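Local coordinates for protein probable starch synthase 4, chloroplastic/amyloplastic (Arabidopsis thaliana, PDB 6GNE) that belongs to the starch synthase family of GT-B-fold glycosyltransferases and holds adenosine-5'-diphosphate and glycans in its pockets, at residues R169-T182 and N214-T228. Residues are numbered along the deposited sequence; the frame is centred on the assembly and turned at random.
Sequences RICFTCHNFEYQGT and NPVKGAIIFSNIVTT. With AC1 (4,6-dideoxy-4-{[(1S,4R,5S,6S)-4,5,6-trihydroxy-3-(hydroxymethyl)cyclohex-2-en-1-yl]amino}-alpha-D-glucopyranose), chain C; GLC (alpha-D-glucopyranose), chain D; GLC (alpha-D-glucopyranose), chain B.
Ala219 CB sits over the middle of the Phe172 ring, 3.4 Å from the centroid, a CH-pi contact almost on the ring normal. Phe172 leaves its strand on the face covered by helix 215-222, and with CG anti to the backbone N (chi1 176°) its ring lies under Ala219; Val216 CG1 and Val226 CG1 meet the ring at its edge. Val216 CG1 also touches Phe177, whose CE1 meets Ile220 CD1 at 4.1 Å.

Backbone bonds join strands 169-174 and 225-228 in parallel, Phe172 giving N to Ile225 O and taking Thr227 N on its own O. The helix packed against this pair precedes strand 225-228, the alternation expected of the Rossmann-like N-terminal domain of a GT-B enzyme.

Side chains add bonds along the ladder and at its ends. Asn224 OD1 receives Ile170 N on a lone pair, at 3.0 Å and nearly straight, while its amide lies stacked, 15° from parallel, on the Arg169 guanidinium. With Ile221 and Phe222, Asn224 also lines a second glycan pocket, its ND2 weakly hydrogen-bonded to a glucose. Thr173 OG1 and Thr227 OG1 share a bond of 2.9 Å within the ladder, and His143 and Tyr490 respectively bind these hydroxyls as well. Thr228 OG1 donates to Cys174 O at 2.7 Å.

Asn214, at the helix N-cap, accepts Lys217 N on OD1 and donates from ND2 to Gln180 OE1, which lies in the Asn214 amide plane (2.7 Å). Gln180 NE2 donates to Phe177 O within the loop after His175, whose ND1 binds AC1 O6B at 2.7 Å.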
loop_
_atom_site.group_PDB
_atom_site.type_symbol
_atom_site.label_atom_id
_atom_site.label_comp_id
_atom_site.label_asym_id
_atom_site.label_seq_id
_atom_site.Cartn_x
_atom_site.Cartn_y
_atom_site.Cartn_z
ATOM N N ARG A 169 7.506 -21.142 8.809
ATOM C CA ARG A 169 8.097 -20.653 7.568
ATOM C C ARG A 169 7.987 -19.124 7.523
ATOM O O ARG A 169 7.001 -18.558 8.003
ATOM C CB ARG A 169 7.316 -21.180 6.376
ATOM C CG ARG A 169 7.929 -22.308 5.606
ATOM C CD ARG A 169 7.849 -23.632 6.310
ATOM N NE ARG A 169 9.131 -23.956 6.907
ATOM C CZ ARG A 169 10.186 -24.437 6.239
ATOM N NH1 ARG A 169 10.141 -24.589 4.906
ATOM N NH2 ARG A 169 11.309 -24.745 6.909
ATOM N N ILE A 170 8.968 -18.485 6.887
ATOM C CA ILE A 170 9.010 -17.027 6.763
ATOM C C ILE A 170 8.589 -16.610 5.358
ATOM O O ILE A 170 9.102 -17.124 4.352
ATOM C CB ILE A 170 10.412 -16.454 7.106
ATOM C CG1 ILE A 170 10.916 -16.985 8.466
ATOM C CG2 ILE A 170 10.400 -14.928 7.116
ATOM C CD1 ILE A 170 9.940 -16.813 9.601
ATOM N N CYS A 171 7.616 -15.700 5.303
ATOM C CA CYS A 171 7.208 -15.057 4.066
ATOM C C CYS A 171 7.586 -13.590 4.171
ATOM O O CYS A 171 7.394 -12.941 5.211
ATOM C CB CYS A 171 5.708 -15.224 3.841
ATOM S SG CYS A 171 5.051 -14.589 2.264
ATOM N N PHE A 172 8.163 -13.075 3.091
ATOM C CA PHE A 172 8.483 -11.643 2.989
ATOM C C PHE A 172 7.825 -11.028 1.769
ATOM O O PHE A 172 7.981 -11.529 0.668
ATOM C CB PHE A 172 9.987 -11.449 2.918
ATOM C CG PHE A 172 10.386 -10.032 2.712
ATOM C CD1 PHE A 172 10.157 -9.101 3.685
ATOM C CD2 PHE A 172 11.023 -9.632 1.555
ATOM C CE1 PHE A 172 10.523 -7.787 3.519
ATOM C CE2 PHE A 172 11.417 -8.322 1.375
ATOM C CZ PHE A 172 11.157 -7.395 2.365
ATOM N N THR A 173 7.063 -9.969 1.966
ATOM C CA THR A 173 6.519 -9.201 0.853
ATOM C C THR A 173 7.261 -7.848 0.801
ATOM O O THR A 173 7.305 -7.146 1.809
ATOM C CB THR A 173 5.003 -9.031 1.002
ATOM O OG1 THR A 173 4.374 -10.309 0.943
ATOM C CG2 THR A 173 4.420 -8.129 -0.102
ATOM N N CYS A 174 7.880 -7.524 -0.345
ATOM C CA CYS A 174 8.325 -6.130 -0.614
ATOM C C CYS A 174 7.308 -5.427 -1.492
ATOM O O CYS A 174 7.053 -5.864 -2.643
ATOM C CB CYS A 174 9.715 -6.053 -1.267
ATOM S SG CYS A 174 10.363 -4.354 -1.266
ATOM N N HIS A 175 6.735 -4.365 -0.930
ATOM C CA HIS A 175 5.694 -3.556 -1.576
ATOM C C HIS A 175 6.285 -2.377 -2.414
ATOM O O HIS A 175 5.559 -1.715 -3.193
ATOM C CB HIS A 175 4.759 -2.966 -0.527
ATOM C CG HIS A 175 4.021 -3.973 0.291
ATOM N ND1 HIS A 175 2.658 -4.130 0.205
ATOM C CD2 HIS A 175 4.436 -4.813 1.265
ATOM C CE1 HIS A 175 2.272 -5.053 1.062
ATOM N NE2 HIS A 175 3.334 -5.490 1.710
ATOM N N ASN A 176 7.569 -2.086 -2.223
ATOM C CA ASN A 176 8.308 -1.154 -3.079
ATOM C C ASN A 176 9.804 -1.358 -2.898
ATOM O O ASN A 176 10.358 -0.990 -1.863
ATOM C CB ASN A 176 7.909 0.318 -2.767
ATOM C CG ASN A 176 8.559 1.335 -3.710
ATOM O OD1 ASN A 176 9.349 0.977 -4.565
ATOM N ND2 ASN A 176 8.229 2.603 -3.546
ATOM N N PHE A 177 10.456 -1.922 -3.915
ATOM C CA PHE A 177 11.915 -2.209 -3.853
ATOM C C PHE A 177 12.793 -0.962 -3.897
ATOM O O PHE A 177 13.995 -1.048 -3.793
ATOM C CB PHE A 177 12.341 -3.168 -4.961
ATOM C CG PHE A 177 11.940 -4.598 -4.729
ATOM C CD1 PHE A 177 12.704 -5.430 -3.944
ATOM C CD2 PHE A 177 10.804 -5.126 -5.334
ATOM C CE1 PHE A 177 12.336 -6.747 -3.740
ATOM C CE2 PHE A 177 10.448 -6.450 -5.161
ATOM C CZ PHE A 177 11.208 -7.267 -4.356
ATOM N N GLU A 178 12.206 0.197 -4.094
ATOM C CA GLU A 178 12.916 1.437 -3.871
ATOM C C GLU A 178 13.415 1.560 -2.449
ATOM O O GLU A 178 14.481 2.083 -2.224
ATOM C CB GLU A 178 12.005 2.610 -4.205
ATOM C CG GLU A 178 12.720 3.959 -4.235
ATOM C CD GLU A 178 11.767 5.142 -4.286
ATOM O OE1 GLU A 178 10.496 4.916 -4.137
ATOM O OE2 GLU A 178 12.351 6.265 -4.513
ATOM N N TYR A 179 12.624 1.096 -1.488
ATOM C CA TYR A 179 12.961 1.269 -0.066
ATOM C C TYR A 179 13.595 0.028 0.512
ATOM O O TYR A 179 12.911 -0.901 0.877
ATOM C CB TYR A 179 11.727 1.701 0.730
ATOM C CG TYR A 179 11.143 2.995 0.211
ATOM C CD1 TYR A 179 11.973 4.126 -0.020
ATOM C CD2 TYR A 179 9.757 3.120 -0.046
ATOM C CE1 TYR A 179 11.445 5.315 -0.524
ATOM C CE2 TYR A 179 9.213 4.325 -0.534
ATOM C CZ TYR A 179 10.049 5.408 -0.773
ATOM O OH TYR A 179 9.544 6.572 -1.236
ATOM N N GLN A 180 14.918 0.047 0.593
ATOM C CA GLN A 180 15.701 -1.120 0.967
ATOM C C GLN A 180 16.234 -1.078 2.418
ATOM O O GLN A 180 16.671 -2.106 2.953
ATOM C CB GLN A 180 16.828 -1.333 -0.066
ATOM C CG GLN A 180 16.257 -1.786 -1.399
ATOM C CD GLN A 180 17.262 -1.868 -2.525
ATOM O OE1 GLN A 180 18.431 -2.249 -2.344
ATOM N NE2 GLN A 180 16.797 -1.542 -3.712
ATOM N N GLY A 181 16.178 0.102 3.046
ATOM C CA GLY A 181 16.607 0.286 4.427
ATOM C C GLY A 181 18.093 0.232 4.632
ATOM O O GLY A 181 18.562 -0.109 5.720
ATOM N N THR A 182 18.850 0.578 3.607
ATOM C CA THR A 182 20.292 0.407 3.668
ATOM C C THR A 182 20.873 1.343 4.711
ATOM O O THR A 182 20.379 2.443 4.909
ATOM C CB THR A 182 20.942 0.659 2.305
ATOM O OG1 THR A 182 20.485 1.914 1.804
ATOM C CG2 THR A 182 20.581 -0.449 1.339
ATOM N N ASN A 214 21.999 -4.414 3.700
ATOM C CA ASN A 214 20.740 -4.254 2.981
ATOM C C ASN A 214 19.657 -5.170 3.569
ATOM O O ASN A 214 19.661 -6.375 3.304
ATOM C CB ASN A 214 20.952 -4.540 1.494
ATOM C CG ASN A 214 19.727 -4.220 0.658
ATOM O OD1 ASN A 214 18.616 -4.637 0.991
ATOM N ND2 ASN A 214 19.921 -3.494 -0.431
ATOM N N PRO A 215 18.722 -4.597 4.364
ATOM C CA PRO A 215 17.673 -5.392 5.002
ATOM C C PRO A 215 16.788 -6.166 4.049
ATOM O O PRO A 215 16.498 -7.326 4.300
ATOM C CB PRO A 215 16.882 -4.356 5.766
ATOM C CG PRO A 215 17.898 -3.342 6.151
ATOM C CD PRO A 215 18.828 -3.261 4.988
ATOM N N VAL A 216 16.366 -5.536 2.975
ATOM C CA VAL A 216 15.517 -6.202 1.994
ATOM C C VAL A 216 16.272 -7.352 1.335
ATOM O O VAL A 216 15.690 -8.404 1.106
ATOM C CB VAL A 216 14.956 -5.207 0.953
ATOM C CG1 VAL A 216 14.212 -5.925 -0.175
ATOM C CG2 VAL A 216 14.012 -4.230 1.635
ATOM N N LYS A 217 17.559 -7.172 1.072
ATOM C CA LYS A 217 18.379 -8.267 0.541
ATOM C C LYS A 217 18.489 -9.461 1.496
ATOM O O LYS A 217 18.464 -10.621 1.065
ATOM C CB LYS A 217 19.784 -7.797 0.196
ATOM C CG LYS A 217 20.564 -8.914 -0.449
ATOM C CD LYS A 217 21.559 -8.497 -1.483
ATOM C CE LYS A 217 22.936 -8.341 -0.927
ATOM N NZ LYS A 217 23.952 -8.826 -1.897
ATOM N N GLY A 218 18.634 -9.175 2.789
ATOM C CA GLY A 218 18.579 -10.218 3.810
ATOM C C GLY A 218 17.254 -10.943 3.864
ATOM O O GLY A 218 17.234 -12.139 4.092
ATOM N N ALA A 219 16.148 -10.236 3.666
ATOM C CA ALA A 219 14.837 -10.891 3.661
ATOM C C ALA A 219 14.610 -11.725 2.423
ATOM O O ALA A 219 13.937 -12.742 2.502
ATOM C CB ALA A 219 13.737 -9.893 3.832
ATOM N N ILE A 220 15.177 -11.327 1.283
ATOM C CA ILE A 220 15.053 -12.155 0.085
ATOM C C ILE A 220 15.783 -13.478 0.321
ATOM O O ILE A 220 15.298 -14.537 -0.018
ATOM C CB ILE A 220 15.559 -11.455 -1.178
ATOM C CG1 ILE A 220 14.636 -10.283 -1.566
ATOM C CG2 ILE A 220 15.698 -12.433 -2.351
ATOM C CD1 ILE A 220 15.335 -9.179 -2.363
ATOM N N ILE A 221 16.954 -13.397 0.925
ATOM C CA ILE A 221 17.801 -14.573 1.141
ATOM C C ILE A 221 17.248 -15.519 2.203
ATOM O O ILE A 221 17.112 -16.701 1.990
ATOM C CB ILE A 221 19.245 -14.128 1.426
ATOM C CG1 ILE A 221 19.808 -13.482 0.130
ATOM C CG2 ILE A 221 20.132 -15.303 1.843
ATOM C CD1 ILE A 221 21.029 -12.646 0.354
ATOM N N PHE A 222 16.893 -14.970 3.344
ATOM C CA PHE A 222 16.472 -15.772 4.506
ATOM C C PHE A 222 15.010 -16.221 4.543
ATOM O O PHE A 222 14.645 -16.977 5.416
ATOM C CB PHE A 222 16.846 -15.030 5.806
ATOM C CG PHE A 222 18.310 -15.054 6.089
ATOM C CD1 PHE A 222 18.837 -16.066 6.870
ATOM C CD2 PHE A 222 19.184 -14.099 5.567
ATOM C CE1 PHE A 222 20.201 -16.127 7.148
ATOM C CE2 PHE A 222 20.549 -14.180 5.805
ATOM C CZ PHE A 222 21.050 -15.191 6.609
ATOM N N SER A 223 14.165 -15.772 3.628
ATOM C CA SER A 223 12.750 -16.111 3.683
ATOM C C SER A 223 12.499 -17.330 2.841
ATOM O O SER A 223 13.172 -17.530 1.863
ATOM C CB SER A 223 11.910 -14.940 3.201
ATOM O OG SER A 223 12.146 -13.802 4.023
ATOM N N ASN A 224 11.514 -18.127 3.219
ATOM C CA ASN A 224 11.110 -19.301 2.436
ATOM C C ASN A 224 10.205 -18.937 1.252
ATOM O O ASN A 224 10.103 -19.717 0.286
ATOM C CB ASN A 224 10.370 -20.296 3.339
ATOM C CG ASN A 224 11.198 -20.713 4.519
ATOM O OD1 ASN A 224 10.951 -20.321 5.684
ATOM N ND2 ASN A 224 12.226 -21.464 4.226
ATOM N N ILE A 225 9.527 -17.779 1.361
ATOM C CA ILE A 225 8.627 -17.273 0.334
ATOM C C ILE A 225 8.892 -15.785 0.206
ATOM O O ILE A 225 8.903 -15.076 1.214
ATOM C CB ILE A 225 7.115 -17.476 0.714
ATOM C CG1 ILE A 225 6.790 -18.945 1.029
ATOM C CG2 ILE A 225 6.192 -17.012 -0.404
ATOM C CD1 ILE A 225 5.516 -19.119 1.844
ATOM N N VAL A 226 9.085 -15.303 -1.028
ATOM C CA VAL A 226 9.261 -13.862 -1.272
ATOM C C VAL A 226 8.279 -13.415 -2.312
ATOM O O VAL A 226 8.279 -13.951 -3.419
ATOM C CB VAL A 226 10.685 -13.526 -1.779
ATOM C CG1 VAL A 226 10.852 -12.005 -1.867
ATOM C CG2 VAL A 226 11.773 -14.200 -0.894
ATOM N N THR A 227 7.442 -12.425 -1.993
ATOM C CA THR A 227 6.518 -11.857 -3.005
ATOM C C THR A 227 6.667 -10.364 -3.169
ATOM O O THR A 227 7.237 -9.675 -2.328
ATOM C CB THR A 227 5.017 -12.172 -2.736
ATOM O OG1 THR A 227 4.465 -11.249 -1.782
ATOM C CG2 THR A 227 4.838 -13.605 -2.246
ATOM N N THR A 228 6.159 -9.891 -4.305
ATOM C CA THR A 228 5.839 -8.492 -4.488
ATOM C C THR A 228 4.432 -8.381 -5.053
ATOM O O THR A 228 3.753 -9.382 -5.289
ATOM C CB THR A 228 6.886 -7.730 -5.309
ATOM O OG1 THR A 228 6.604 -6.339 -5.230
ATOM C CG2 THR A 228 6.903 -8.169 -6.756
HETATM C C1 AC1 C . 5.995 2.803 2.605
HETATM O O2 AC1 C . 7.404 0.861 2.249
HETATM C C2 AC1 C . 6.104 1.411 1.976
HETATM C C4A AC1 C . 1.694 -0.561 -3.586
HETATM C C3 AC1 C . 5.781 1.445 0.473
HETATM O O3 AC1 C . 5.849 0.098 -0.003
HETATM C C4 AC1 C . 4.402 2.073 0.250
HETATM N N4A AC1 C . 3.949 2.088 -1.152
HETATM C C5 AC1 C . 4.477 3.478 0.853
HETATM O O5 AC1 C . 4.737 3.383 2.256
HETATM C C6 AC1 C . 3.180 4.260 0.732
HETATM C C1B AC1 C . 3.718 0.885 -1.964
HETATM C C2B AC1 C . 3.546 1.165 -3.479
HETATM O O2B AC1 C . 3.878 2.516 -3.854
HETATM C C3B AC1 C . 2.171 0.811 -4.036
HETATM O O3B AC1 C . 2.316 0.721 -5.450
HETATM O O4 AC1 C . 0.366 -0.774 -4.068
HETATM C C5B AC1 C . 1.773 -0.712 -2.096
HETATM C C7B AC1 C . 2.649 -0.010 -1.369
HETATM C C6B AC1 C . 0.892 -1.723 -1.400
HETATM O O6B AC1 C . 1.202 -3.052 -1.837
HETATM C C1 GLC D . 18.573 -19.467 5.895
HETATM C C2 GLC D . 18.713 -19.083 4.417
HETATM C C3 GLC D . 20.084 -19.464 3.864
HETATM C C4 GLC D . 21.131 -18.820 4.780
HETATM C C5 GLC D . 20.975 -19.483 6.162
HETATM C C6 GLC D . 22.059 -19.124 7.183
HETATM O O2 GLC D . 17.699 -19.685 3.621
HETATM O O3 GLC D . 20.253 -19.031 2.506
HETATM O O4 GLC D . 22.464 -18.872 4.237
HETATM O O5 GLC D . 19.699 -19.080 6.679
HETATM O O6 GLC D . 21.576 -19.238 8.536
HETATM C C1 GLC B . 9.696 6.246 4.203
HETATM C C2 GLC B . 9.626 4.780 4.626
HETATM C C3 GLC B . 9.051 3.924 3.500
HETATM C C4 GLC B . 7.662 4.453 3.163
HETATM C C5 GLC B . 7.790 5.900 2.710
HETATM C C6 GLC B . 6.420 6.507 2.435
HETATM O O2 GLC B . 10.922 4.340 5.030
HETATM O O3 GLC B . 8.954 2.559 3.888
HETATM O O4 GLC B . 7.055 3.647 2.156
HETATM O O5 GLC B . 8.421 6.684 3.735
HETATM O O6 GLC B . 6.563 7.917 2.222
#